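Local structure of DPS family dna-binding stress response protein (Thermosynechococcus elongatus, 2C41) at residues L12-L15 with K16-Q19; A63-S66 with L67-D70; I110-M113 with H114-A117; D116-I119 with A120-G124; I126-A129 with D130-R134. The protein probably binds and oxidises iron and binds DNA, as a twelve-subunit antioxidant protein of the Dps family in a thermophilic cyanobacterium. All coordinates share one frame; numbering follows the deposited sequence.

Interaction 1: residues L12-L15 with K16-Q19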
loop_
_atom_site.group_PDB
_atom_site.type_symbol
_atom_site.label_atom_id
_atom_site.label_comp_id
_atom_site.label_asym_id
_atom_site.label_seq_id
_atom_site.Cartn_x
_atom_site.Cartn_y
_atom_site.Cartn_z
ATOM N N LEU C 12 23.965 18.436 26.650
ATOM C CA LEU C 12 22.589 18.916 26.750
ATOM C C LEU C 12 22.451 20.335 26.207
ATOM O O LEU C 12 21.488 20.645 25.496
ATOM C CB LEU C 12 22.081 18.825 28.190
ATOM C CG LEU C 12 21.853 17.390 28.672
ATOM C CD1 LEU C 12 21.549 17.371 30.175
ATOM C CD2 LEU C 12 20.732 16.733 27.877
ATOM N N THR C 13 23.433 21.183 26.508
ATOM C CA THR C 13 23.452 22.552 25.982
ATOM C C THR C 13 23.461 22.532 24.445
ATOM O O THR C 13 22.703 23.270 23.818
ATOM C CB THR C 13 24.653 23.347 26.563
ATOM O OG1 THR C 13 24.483 23.474 27.979
ATOM C CG2 THR C 13 24.772 24.726 25.929
ATOM N N THR C 14 24.278 21.660 23.850
ATOM C CA THR C 14 24.334 21.562 22.387
ATOM C C THR C 14 22.985 21.134 21.811
ATOM O O THR C 14 22.558 21.665 20.789
ATOM C CB THR C 14 25.439 20.616 21.855
ATOM O OG1 THR C 14 25.047 19.240 22.008
ATOM C CG2 THR C 14 26.791 20.889 22.544
ATOM N N LEU C 15 22.311 20.195 22.472
ATOM C CA LEU C 15 21.032 19.688 21.942
ATOM C C LEU C 15 19.963 20.777 21.936
ATOM O O LEU C 15 19.171 20.862 21.010
ATOM C CB LEU C 15 20.543 18.455 22.708
ATOM C CG LEU C 15 21.346 17.178 22.434
ATOM C CD1 LEU C 15 21.188 16.160 23.561
ATOM C CD2 LEU C 15 20.988 16.562 21.049
ATOM N N LYS C 16 19.952 21.612 22.968
ATOM C CA LYS C 16 18.983 22.708 23.025
ATOM C C LYS C 16 19.211 23.693 21.879
ATOM O O LYS C 16 18.259 24.097 21.199
ATOM C CB LYS C 16 19.035 23.420 24.382
ATOM C CG LYS C 16 18.535 22.567 25.535
ATOM C CD LYS C 16 17.962 23.460 26.627
ATOM C CE LYS C 16 18.301 23.008 28.038
ATOM N NZ LYS C 16 18.423 21.543 28.300
ATOM N N ARG C 17 20.471 24.070 21.665
ATOM C CA ARG C 17 20.828 24.970 20.571
ATOM C C ARG C 17 20.468 24.356 19.217
ATOM O O ARG C 17 19.870 25.021 18.367
ATOM C CB ARG C 17 22.323 25.321 20.616
ATOM C CG ARG C 17 22.802 26.168 19.421
ATOM C CD ARG C 17 24.235 26.725 19.619
ATOM N NE ARG C 17 25.111 25.815 20.365
ATOM C CZ ARG C 17 25.611 24.668 19.899
ATOM N NH1 ARG C 17 25.330 24.252 18.669
ATOM N NH2 ARG C 17 26.398 23.928 20.679
ATOM N N GLU C 18 20.839 23.088 19.034
ATOM C CA GLU C 18 20.586 22.387 17.788
ATOM C C GLU C 18 19.080 22.250 17.531
ATOM O O GLU C 18 18.607 22.482 16.408
ATOM C CB GLU C 18 21.287 21.025 17.800
ATOM C CG GLU C 18 22.827 21.124 17.776
ATOM C CD GLU C 18 23.409 21.278 16.375
ATOM O OE1 GLU C 18 22.635 21.379 15.393
ATOM O OE2 GLU C 18 24.658 21.292 16.249
ATOM N N GLN C 19 18.335 21.902 18.577
ATOM C CA GLN C 19 16.878 21.763 18.467
ATOM C C GLN C 19 16.246 23.097 18.075
ATOM O O GLN C 19 15.424 23.157 17.165
ATOM C CB GLN C 19 16.274 21.282 19.784
ATOM C CG GLN C 19 14.743 21.228 19.758
ATOM C CD GLN C 19 14.119 21.357 21.129
ATOM O OE1 GLN C 19 12.921 21.623 21.252
ATOM N NE2 GLN C 19 14.918 21.177 22.164
HETATM O O HOH W 1 19.279 19.506 26.562
#

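Interaction 2: residues A63-S66 with L67-D70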
loop_
_atom_site.group_PDB
_atom_site.type_symbol
_atom_site.label_atom_id
_atom_site.label_comp_id
_atom_site.label_asym_id
_atom_site.label_seq_id
_atom_site.Cartn_x
_atom_site.Cartn_y
_atom_site.Cartn_z
ATOM N N ALA C 63 14.963 17.100 20.219
ATOM C CA ALA C 63 14.256 17.360 21.466
ATOM C C ALA C 63 14.224 16.121 22.346
ATOM O O ALA C 63 14.575 16.175 23.522
ATOM C CB ALA C 63 12.843 17.849 21.183
ATOM N N GLU C 64 13.832 14.990 21.768
ATOM C CA GLU C 64 13.719 13.767 22.561
ATOM C C GLU C 64 15.078 13.205 22.987
ATOM O O GLU C 64 15.173 12.518 24.010
ATOM C CB GLU C 64 12.821 12.745 21.862
ATOM C CG GLU C 64 11.414 13.325 21.623
ATOM C CD GLU C 64 10.325 12.289 21.549
ATOM O OE1 GLU C 64 10.594 11.142 21.107
ATOM O OE2 GLU C 64 9.189 12.642 21.927
ATOM N N ARG C 65 16.135 13.535 22.240
ATOM C CA ARG C 65 17.488 13.155 22.662
ATOM C C ARG C 65 17.803 13.725 24.051
ATOM O O ARG C 65 18.374 13.029 24.893
ATOM C CB ARG C 65 18.548 13.582 21.640
ATOM C CG ARG C 65 19.946 12.975 21.908
ATOM C CD ARG C 65 19.994 11.456 21.625
ATOM N NE ARG C 65 21.197 10.840 22.204
ATOM C CZ ARG C 65 21.296 9.556 22.544
ATOM N NH1 ARG C 65 22.421 9.091 23.084
ATOM N NH2 ARG C 65 20.271 8.730 22.349
ATOM N N SER C 66 17.403 14.976 24.292
ATOM C CA SER C 66 17.580 15.590 25.615
ATOM C C SER C 66 16.882 14.784 26.712
ATOM O O SER C 66 17.455 14.552 27.781
ATOM C CB SER C 66 17.088 17.034 25.619
ATOM O OG SER C 66 17.942 17.855 24.846
ATOM N N LEU C 67 15.645 14.368 26.449
ATOM C CA LEU C 67 14.887 13.540 27.394
ATOM C C LEU C 67 15.560 12.195 27.663
ATOM O O LEU C 67 15.569 11.717 28.797
ATOM C CB LEU C 67 13.463 13.291 26.887
ATOM C CG LEU C 67 12.338 14.334 26.981
ATOM C CD1 LEU C 67 12.386 15.203 28.231
ATOM C CD2 LEU C 67 12.277 15.176 25.752
ATOM N N MET C 68 16.132 11.593 26.617
ATOM C CA MET C 68 16.812 10.303 26.748
ATOM C C MET C 68 18.095 10.390 27.575
ATOM O O MET C 68 18.613 9.368 28.058
ATOM C CB MET C 68 17.101 9.713 25.370
ATOM C CG MET C 68 15.847 9.298 24.638
ATOM S SD MET C 68 16.191 8.782 22.941
ATOM C CE MET C 68 14.903 9.681 22.130
ATOM N N LEU C 69 18.589 11.616 27.727
ATOM C CA LEU C 69 19.793 11.902 28.513
ATOM C C LEU C 69 19.435 12.483 29.885
ATOM O O LEU C 69 20.284 13.070 30.563
ATOM C CB LEU C 69 20.708 12.853 27.737
ATOM C CG LEU C 69 21.256 12.336 26.402
ATOM C CD1 LEU C 69 22.006 13.444 25.659
ATOM C CD2 LEU C 69 22.146 11.125 26.589
ATOM N N ASP C 70 18.171 12.312 30.277
ATOM C CA ASP C 70 17.657 12.769 31.579
ATOM C C ASP C 70 17.662 14.294 31.724
ATOM O O ASP C 70 17.685 14.828 32.841
ATOM C CB ASP C 70 18.409 12.094 32.742
ATOM C CG ASP C 70 18.204 10.596 32.775
ATOM O OD1 ASP C 70 18.964 9.909 33.488
ATOM O OD2 ASP C 70 17.282 10.101 32.095
#

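Interaction 3: residues I110-M113 with H114-A117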
loop_
_atom_site.group_PDB
_atom_site.type_symbol
_atom_site.label_atom_id
_atom_site.label_comp_id
_atom_site.label_asym_id
_atom_site.label_seq_id
_atom_site.Cartn_x
_atom_site.Cartn_y
_atom_site.Cartn_z
ATOM N N ILE C 110 25.959 23.065 9.944
ATOM C CA ILE C 110 26.962 22.045 9.605
ATOM C C ILE C 110 28.207 22.202 10.490
ATOM O O ILE C 110 28.702 21.234 11.062
ATOM C CB ILE C 110 27.357 22.088 8.107
ATOM C CG1 ILE C 110 26.177 21.605 7.239
ATOM C CG2 ILE C 110 28.624 21.244 7.843
ATOM C CD1 ILE C 110 26.289 21.998 5.766
ATOM N N THR C 111 28.691 23.431 10.616
ATOM C CA THR C 111 29.832 23.695 11.490
ATOM C C THR C 111 29.512 23.290 12.932
ATOM O O THR C 111 30.298 22.578 13.564
ATOM C CB THR C 111 30.283 25.162 11.418
ATOM O OG1 THR C 111 30.817 25.408 10.112
ATOM C CG2 THR C 111 31.364 25.474 12.474
ATOM N N GLU C 112 28.363 23.735 13.427
ATOM C CA GLU C 112 27.944 23.416 14.790
ATOM C C GLU C 112 27.771 21.919 15.034
ATOM O O GLU C 112 28.168 21.421 16.087
ATOM C CB GLU C 112 26.671 24.169 15.169
ATOM C CG GLU C 112 26.902 25.671 15.366
ATOM C CD GLU C 112 25.738 26.379 16.022
ATOM O OE1 GLU C 112 25.888 27.577 16.349
ATOM O OE2 GLU C 112 24.668 25.760 16.215
ATOM N N MET C 113 27.185 21.203 14.075
ATOM C CA MET C 113 27.004 19.762 14.239
ATOM C C MET C 113 28.330 19.007 14.302
ATOM O O MET C 113 28.454 18.038 15.048
ATOM C CB MET C 113 26.091 19.186 13.161
ATOM C CG MET C 113 24.610 19.500 13.409
ATOM S SD MET C 113 23.550 18.499 12.349
ATOM C CE MET C 113 21.935 19.064 12.914
ATOM N N HIS C 114 29.325 19.457 13.540
ATOM C CA HIS C 114 30.655 18.847 13.634
ATOM C C HIS C 114 31.262 19.117 15.017
ATOM O O HIS C 114 31.811 18.215 15.651
ATOM C CB HIS C 114 31.575 19.341 12.515
ATOM C CG HIS C 114 31.322 18.686 11.190
ATOM N ND1 HIS C 114 30.308 19.081 10.344
ATOM C CD2 HIS C 114 31.963 17.670 10.562
ATOM C CE1 HIS C 114 30.329 18.329 9.254
ATOM N NE2 HIS C 114 31.319 17.458 9.366
ATOM N N GLN C 115 31.149 20.355 15.480
ATOM C CA GLN C 115 31.639 20.726 16.815
ATOM C C GLN C 115 30.911 19.945 17.912
ATOM O O GLN C 115 31.540 19.421 18.844
ATOM C CB GLN C 115 31.502 22.234 17.041
ATOM C CG GLN C 115 32.436 23.048 16.157
ATOM C CD GLN C 115 32.236 24.551 16.248
ATOM O OE1 GLN C 115 33.178 25.310 16.010
ATOM N NE2 GLN C 115 31.016 24.994 16.561
ATOM N N ASP C 116 29.592 19.852 17.778
ATOM C CA ASP C 116 28.758 19.188 18.774
ATOM C C ASP C 116 28.933 17.667 18.783
ATOM O O ASP C 116 28.857 17.037 19.844
ATOM C CB ASP C 116 27.295 19.574 18.575
ATOM C CG ASP C 116 27.046 21.055 18.811
ATOM O OD1 ASP C 116 26.006 21.550 18.340
ATOM O OD2 ASP C 116 27.878 21.729 19.466
ATOM N N ALA C 117 29.194 17.084 17.612
ATOM C CA ALA C 117 29.530 15.661 17.536
ATOM C C ALA C 117 30.829 15.387 18.299
ATOM O O ALA C 117 30.944 14.378 18.994
ATOM C CB ALA C 117 29.643 15.197 16.083
#

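Interaction 4: residues D116-I119 with A120-G124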
loop_
_atom_site.group_PDB
_atom_site.type_symbol
_atom_site.label_atom_id
_atom_site.label_comp_id
_atom_site.label_asym_id
_atom_site.label_seq_id
_atom_site.Cartn_x
_atom_site.Cartn_y
_atom_site.Cartn_z
ATOM N N ASP C 116 29.592 19.852 17.778
ATOM C CA ASP C 116 28.758 19.188 18.774
ATOM C C ASP C 116 28.933 17.667 18.783
ATOM O O ASP C 116 28.857 17.037 19.844
ATOM C CB ASP C 116 27.295 19.574 18.575
ATOM C CG ASP C 116 27.046 21.055 18.811
ATOM O OD1 ASP C 116 26.006 21.550 18.340
ATOM O OD2 ASP C 116 27.878 21.729 19.466
ATOM N N ALA C 117 29.194 17.084 17.612
ATOM C CA ALA C 117 29.530 15.661 17.536
ATOM C C ALA C 117 30.829 15.387 18.299
ATOM O O ALA C 117 30.944 14.378 18.994
ATOM C CB ALA C 117 29.643 15.197 16.083
ATOM N N GLU C 118 31.797 16.297 18.175
ATOM C CA GLU C 118 33.072 16.141 18.870
ATOM C C GLU C 118 32.872 16.205 20.384
ATOM O O GLU C 118 33.461 15.407 21.111
ATOM C CB GLU C 118 34.123 17.171 18.408
ATOM C CG GLU C 118 35.557 16.735 18.767
ATOM C CD GLU C 118 36.647 17.726 18.372
ATOM O OE1 GLU C 118 37.791 17.564 18.867
ATOM O OE2 GLU C 118 36.385 18.654 17.573
ATOM N N ILE C 119 32.037 17.144 20.837
ATOM C CA ILE C 119 31.706 17.277 22.256
ATOM C C ILE C 119 31.046 15.997 22.773
ATOM O O ILE C 119 31.442 15.457 23.810
ATOM C CB ILE C 119 30.803 18.498 22.530
ATOM C CG1 ILE C 119 31.589 19.797 22.280
ATOM C CG2 ILE C 119 30.279 18.464 23.978
ATOM C CD1 ILE C 119 30.721 21.031 22.092
ATOM N N ALA C 120 30.060 15.493 22.035
ATOM C CA ALA C 120 29.386 14.244 22.426
ATOM C C ALA C 120 30.372 13.072 22.491
ATOM O O ALA C 120 30.339 12.260 23.424
ATOM C CB ALA C 120 28.244 13.939 21.468
ATOM N N THR C 121 31.254 12.992 21.498
ATOM C CA THR C 121 32.260 11.933 21.443
ATOM C C THR C 121 33.178 11.994 22.680
ATOM O O THR C 121 33.455 10.962 23.314
ATOM C CB THR C 121 33.051 11.995 20.113
ATOM O OG1 THR C 121 32.189 11.624 19.021
ATOM C CG2 THR C 121 34.280 11.066 20.134
ATOM N N GLU C 122 33.614 13.203 23.028
ATOM C CA GLU C 122 34.435 13.420 24.230
ATOM C C GLU C 122 33.704 13.010 25.507
ATOM O O GLU C 122 34.325 12.511 26.448
ATOM C CB GLU C 122 34.864 14.881 24.331
ATOM C CG GLU C 122 35.913 15.266 23.306
ATOM C CD GLU C 122 36.354 16.712 23.426
ATOM O OE1 GLU C 122 37.167 17.154 22.583
ATOM O OE2 GLU C 122 35.890 17.414 24.351
ATOM N N ALA C 123 32.390 13.226 25.531
ATOM C CA ALA C 123 31.548 12.854 26.675
ATOM C C ALA C 123 31.259 11.350 26.732
ATOM O O ALA C 123 30.638 10.865 27.691
ATOM C CB ALA C 123 30.238 13.630 26.643
ATOM N N GLY C 124 31.689 10.624 25.700
ATOM C CA GLY C 124 31.409 9.196 25.577
ATOM C C GLY C 124 29.979 8.920 25.125
ATOM O O GLY C 124 29.518 7.781 25.176
#

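Interaction 5: residues I126-A129 with D130-R134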
loop_
_atom_site.group_PDB
_atom_site.type_symbol
_atom_site.label_atom_id
_atom_site.label_comp_id
_atom_site.label_asym_id
_atom_site.label_seq_id
_atom_site.Cartn_x
_atom_site.Cartn_y
_atom_site.Cartn_z
ATOM N N ILE C 126 28.028 8.204 22.515
ATOM C CA ILE C 126 28.089 7.709 21.135
ATOM C C ILE C 126 26.770 7.912 20.375
ATOM O O ILE C 126 26.777 8.169 19.175
ATOM C CB ILE C 126 28.586 6.220 21.042
ATOM C CG1 ILE C 126 27.602 5.253 21.727
ATOM C CG2 ILE C 126 30.015 6.095 21.619
ATOM C CD1 ILE C 126 27.986 3.783 21.635
ATOM N N GLY C 127 25.649 7.811 21.084
ATOM C CA GLY C 127 24.331 8.005 20.473
ATOM C C GLY C 127 24.138 9.421 19.954
ATOM O O GLY C 127 23.698 9.618 18.826
ATOM N N THR C 128 24.461 10.409 20.781
ATOM C CA THR C 128 24.311 11.806 20.383
ATOM C C THR C 128 25.293 12.180 19.277
ATOM O O THR C 128 24.925 12.909 18.350
ATOM C CB THR C 128 24.451 12.751 21.578
ATOM O OG1 THR C 128 23.420 12.460 22.519
ATOM C CG2 THR C 128 24.347 14.206 21.143
ATOM N N ALA C 129 26.526 11.672 19.356
ATOM C CA ALA C 129 27.492 11.883 18.269
ATOM C C ALA C 129 26.936 11.318 16.959
ATOM O O ALA C 129 27.033 11.947 15.905
ATOM C CB ALA C 129 28.839 11.246 18.596
ATOM N N ASP C 130 26.318 10.139 17.042
ATOM C CA ASP C 130 25.730 9.490 15.871
ATOM C C ASP C 130 24.575 10.309 15.297
ATOM O O ASP C 130 24.467 10.457 14.084
ATOM C CB ASP C 130 25.245 8.074 16.208
ATOM C CG ASP C 130 24.616 7.385 15.017
ATOM O OD1 ASP C 130 25.349 7.069 14.056
ATOM O OD2 ASP C 130 23.384 7.196 15.026
ATOM N N LEU C 131 23.726 10.838 16.174
ATOM C CA LEU C 131 22.605 11.667 15.764
ATOM C C LEU C 131 23.111 12.854 14.941
ATOM O O LEU C 131 22.641 13.085 13.827
ATOM C CB LEU C 131 21.803 12.138 16.987
ATOM C CG LEU C 131 20.580 13.026 16.732
ATOM C CD1 LEU C 131 19.595 12.370 15.773
ATOM C CD2 LEU C 131 19.902 13.380 18.051
ATOM N N TYR C 132 24.091 13.580 15.477
ATOM C CA TYR C 132 24.664 14.718 14.759
ATOM C C TYR C 132 25.322 14.298 13.447
ATOM O O TYR C 132 25.242 15.016 12.441
ATOM C CB TYR C 132 25.685 15.453 15.640
ATOM C CG TYR C 132 25.075 16.246 16.777
ATOM C CD1 TYR C 132 25.659 16.242 18.046
ATOM C CD2 TYR C 132 23.915 17.008 16.586
ATOM C CE1 TYR C 132 25.102 16.967 19.091
ATOM C CE2 TYR C 132 23.353 17.737 17.625
ATOM C CZ TYR C 132 23.956 17.713 18.874
ATOM O OH TYR C 132 23.406 18.453 19.888
ATOM N N THR C 133 25.975 13.138 13.472
ATOM C CA THR C 133 26.681 12.605 12.301
ATOM C C THR C 133 25.706 12.271 11.168
ATOM O O THR C 133 25.994 12.533 9.999
ATOM C CB THR C 133 27.532 11.393 12.672
ATOM O OG1 THR C 133 28.540 11.799 13.607
ATOM C CG2 THR C 133 28.221 10.794 11.436
ATOM N N ARG C 134 24.554 11.705 11.522
ATOM C CA ARG C 134 23.505 11.417 10.535
ATOM C C ARG C 134 22.853 12.703 10.016
ATOM O O ARG C 134 22.733 12.914 8.802
ATOM C CB ARG C 134 22.453 10.471 11.132
ATOM C CG ARG C 134 21.224 10.254 10.236
ATOM C CD ARG C 134 20.383 9.062 10.678
ATOM N NE ARG C 134 20.008 9.116 12.093
ATOM C CZ ARG C 134 19.001 9.833 12.598
ATOM N NH1 ARG C 134 18.764 9.791 13.906
ATOM N NH2 ARG C 134 18.219 10.578 11.814
#

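Interaction 1: residues L12-L15 with K16-Q19
Thr14 meets Arg17 and Glu18 on the packed side of one turn of helix 6-35. The side chains of Thr14 and Arg17 cross at a slant. Arg17 NH2 lies 3.6 Å from Thr14 CG2, and Thr14 O sits over one face of the guanidinium, toward its rim. Arg17 starts with CG anti to the backbone N (chi1 175°), but a bend at chi3 turns the guanidinium back to the threonine. Its NH1 forms salt bridges with Asp116 and Glu112 of helix 95-122. Glu18 CG packs on Thr14 O at 3.1 Å. Thr14 O also accepts from Glu18 N at 2.8 Å. Thr14 OG1 hydrogen-bonds to Val11 O and Tyr132 OH. The buried Leu15 packs on Tyr132 and Ser66. The Lys16 side is looser and holds a water. The lysine chain bends at chi3 and chi4 and curls back toward Leu12, with Lys16 CG 3.5 Å from Leu12 O. One water bridges the two residues. It donates to Leu12 O at 2.7 Å and accepts from Lys16 NZ at 2.8 Å. Lys16 NZ also hydrogen-bonds to Gln72 O. This division is consistent with an amphipathic helix of the four-helix bundle of the ferritin-like fold.

Interaction 2: residues A63-S66 with L67-D70
Ala63 meets Leu67 one turn on, near the end of helix 41-68. Leu67 CD2 rests 3.4 Å from Ala63 O, and Trp34 of a neighbouring subunit packs on both residues. Glu64 comes next and carries the contact with Met68. Glu64 O accepts from Met68 N at 2.9 Å. The methionine chain bends at chi3 (-134°), which swings CE back over the backbone of Glu64. Met68 CE then lies 3.7 Å from Glu64 CB. Arg65 leaves the backbone facing away from the next turn, yet its chain bends at chi2 and the guanidinium returns to it. Its chain crosses that of Met68 at about a right angle. Arg65 NH2 is 4.1 Å from Met68 SD, and Arg65 NH1 equally far from Leu69 CD2. With an alanine at Met68, the sulfur and CE are gone, which would probably open a gap beside Glu64 CB and leave Arg65 NH2 without its sulfur neighbour. The guanidinium is held from outside: NE hydrogen-bonds to Thr128 OG1, NH1 pairs with Asp125, and NH2 hydrogen-bonds to Gln140 of a second neighbouring subunit. Ser66 O accepts from Leu69 N at 3.1 Å, with the donor well above the carbonyl plane, while the bond from Leu69 N to Arg65 O is weak. Asp70 has positive phi, and its N hydrogen-bonds to Leu67 O. Together with the bond from Gly71 N to Ser66 O, this is the Schellman motif that ends the helix.

Interaction 3: residues I110-M113 with H114-A117
Ile110 and His114 are joined by a regular alpha-helical bond, His114 N to Ile110 O at 3.1 Å, and the same i to i+4 pattern continues to Ala117 within helix 95-122 of the four-helix bundle. The isoleucine and the imidazole run next to one another off the same helix face. Ile110 CG2 touches the imidazole at His114 CE1, 3.7 Å away. His114 has CG anti to its carbonyl carbon (chi1 -78°), which lays ND1 beside the preceding turn, where it donates to Ile110 O. A phenylalanine in place of His114 has no ring N-H, so Ile110 O would probably be left with the backbone N-H as its donor here and the ring freer to turn. Val136 and Gln140 of helix 126-149 also pack against the histidine. Thr111 and Gln115 run alongside each other too, Thr111 CG2 to Gln115 OE1 at 4.0 Å. On another side, Asp116 folds its carboxylate over Glu112 O, with Asp116 CG only 3.0 Å from it. The carboxylates themselves stay apart, Glu112 OE2 to Asp116 OD1 at 4.9 Å; the like charges are probably eased by Arg17 of helix 6-35. The histidine bond is nearly straight: His114 ND1 to Ile110 O is 2.8 Å at 170°, with the oxygen in the ring plane and the backbone His114 N reaching it from the opposite carbonyl face.

Interaction 4: residues D116-I119 with A120-G124
Glu118 and Glu122 sit one turn apart at the end of helix 95-122, which closes in a Schellman motif at Gly124. Their chains cross at a slant and their carboxylate planes are 84° apart. Glu118 OE1 and Glu122 OE1 come within 3.8 Å of each other, so the two like charges probably repel. Both residues also touch a crystal neighbour, which may influence where the carboxylates lie. Glu118 sets off with CG anti to the backbone N (chi1 -161°), while Glu122 has CG beside its own N. From these different starts both chains run extended, and their ends come near each other. Glu122 CG lies 3.3 Å from Glu118 O, the oxygen that accepts the Glu122 N hydrogen bond. Thr121 turns its hydroxyl back along the helix, with Thr121 OG1 3.0 Å from Ala117 O. Thr121 N donates to Ala117 O at 2.9 Å. Ala120 CB lies 3.6 Å from Asp116 O and packs on Thr128 of helix 126-149. Ala117 and Thr121 pack on the same helix, against Tyr132 and Ala129. Ile119 instead reaches Thr14 of helix 6-35. The small Ala117 and Ala120 probably allow a close approach of helix 126-149. Gly124, with positive phi, takes the chain out of the helix. Gly124 N hydrogen-bonds to Thr121 O at 3.0 Å, while Ala123 N hydrogen-bonds to Ile119 O at the same length.

Interaction 5: residues I126-A129 with D130-R134
Thr128 and Tyr132 meet because of their first torsions. Thr128 has its methyl CG2 anti to the backbone N, with OG1 at chi1 -61°. Tyr132 has CG beside its own N (chi1 -72°), which tips the ring back toward the preceding turn. The methyl and the ring run in the same direction. Thr128 CG2 touches the ring at Tyr132 CE1, 3.5 Å away, and is a little farther from CD1. Thr128 O is also near the ring, 3.4 Å from Tyr132 CD1, and accepts the Tyr132 N hydrogen bond at 173°, almost straight. The methyl and the carbonyl together probably limit how the ring can turn. A second threonine uses its hydroxyl differently. Thr133 OG1 donates to Ala129 O at 2.8 Å from above the carbonyl plane. Thr133 N reaches Ala129 O from the opposite face, at 2.9 Å. Two bonds thus hold Ala129 O. Asp130 CB packs 3.3 Å from Ile126 O, and Leu131 CB packs on Thr128 O at 3.5 Å. The polar ends are taken up by partners elsewhere in the bundle. Thr128 OG1 hydrogen-bonds to Asp125 OD2, and the tyrosine hydroxyl has Thr14 as its partner. Leu131 packs on Leu62 and Arg65 of helix 41-68, Ala129 on Ala120 of helix 95-122, and Tyr132 on Glu18 of helix 6-35. This start of helix 126-149 therefore touches all three other long helices of the bundle.

The five contacts follow one another along the chain, and each lies within one helix or at its end. Interaction 1 is on helix 6-35, interaction 2 ends helix 41-68, interactions 3 and 4 share helix 95-122 with Asp116 and Ala117 in common, and interaction 5 begins helix 126-149. Together they sample all four long helices of the bundle. Interaction 1 touches each of the others, with centres 10 to 13 Å away. Interaction 5 does the same, at 9 to 13 Å. Interaction 2 touches neither interaction 3 nor interaction 4; the nearest atoms are about 10 and 8 Å apart. Interactions 2 and 5 share a neighbouring subunit, which ties this part of the bundle to the twelve-chain assembly.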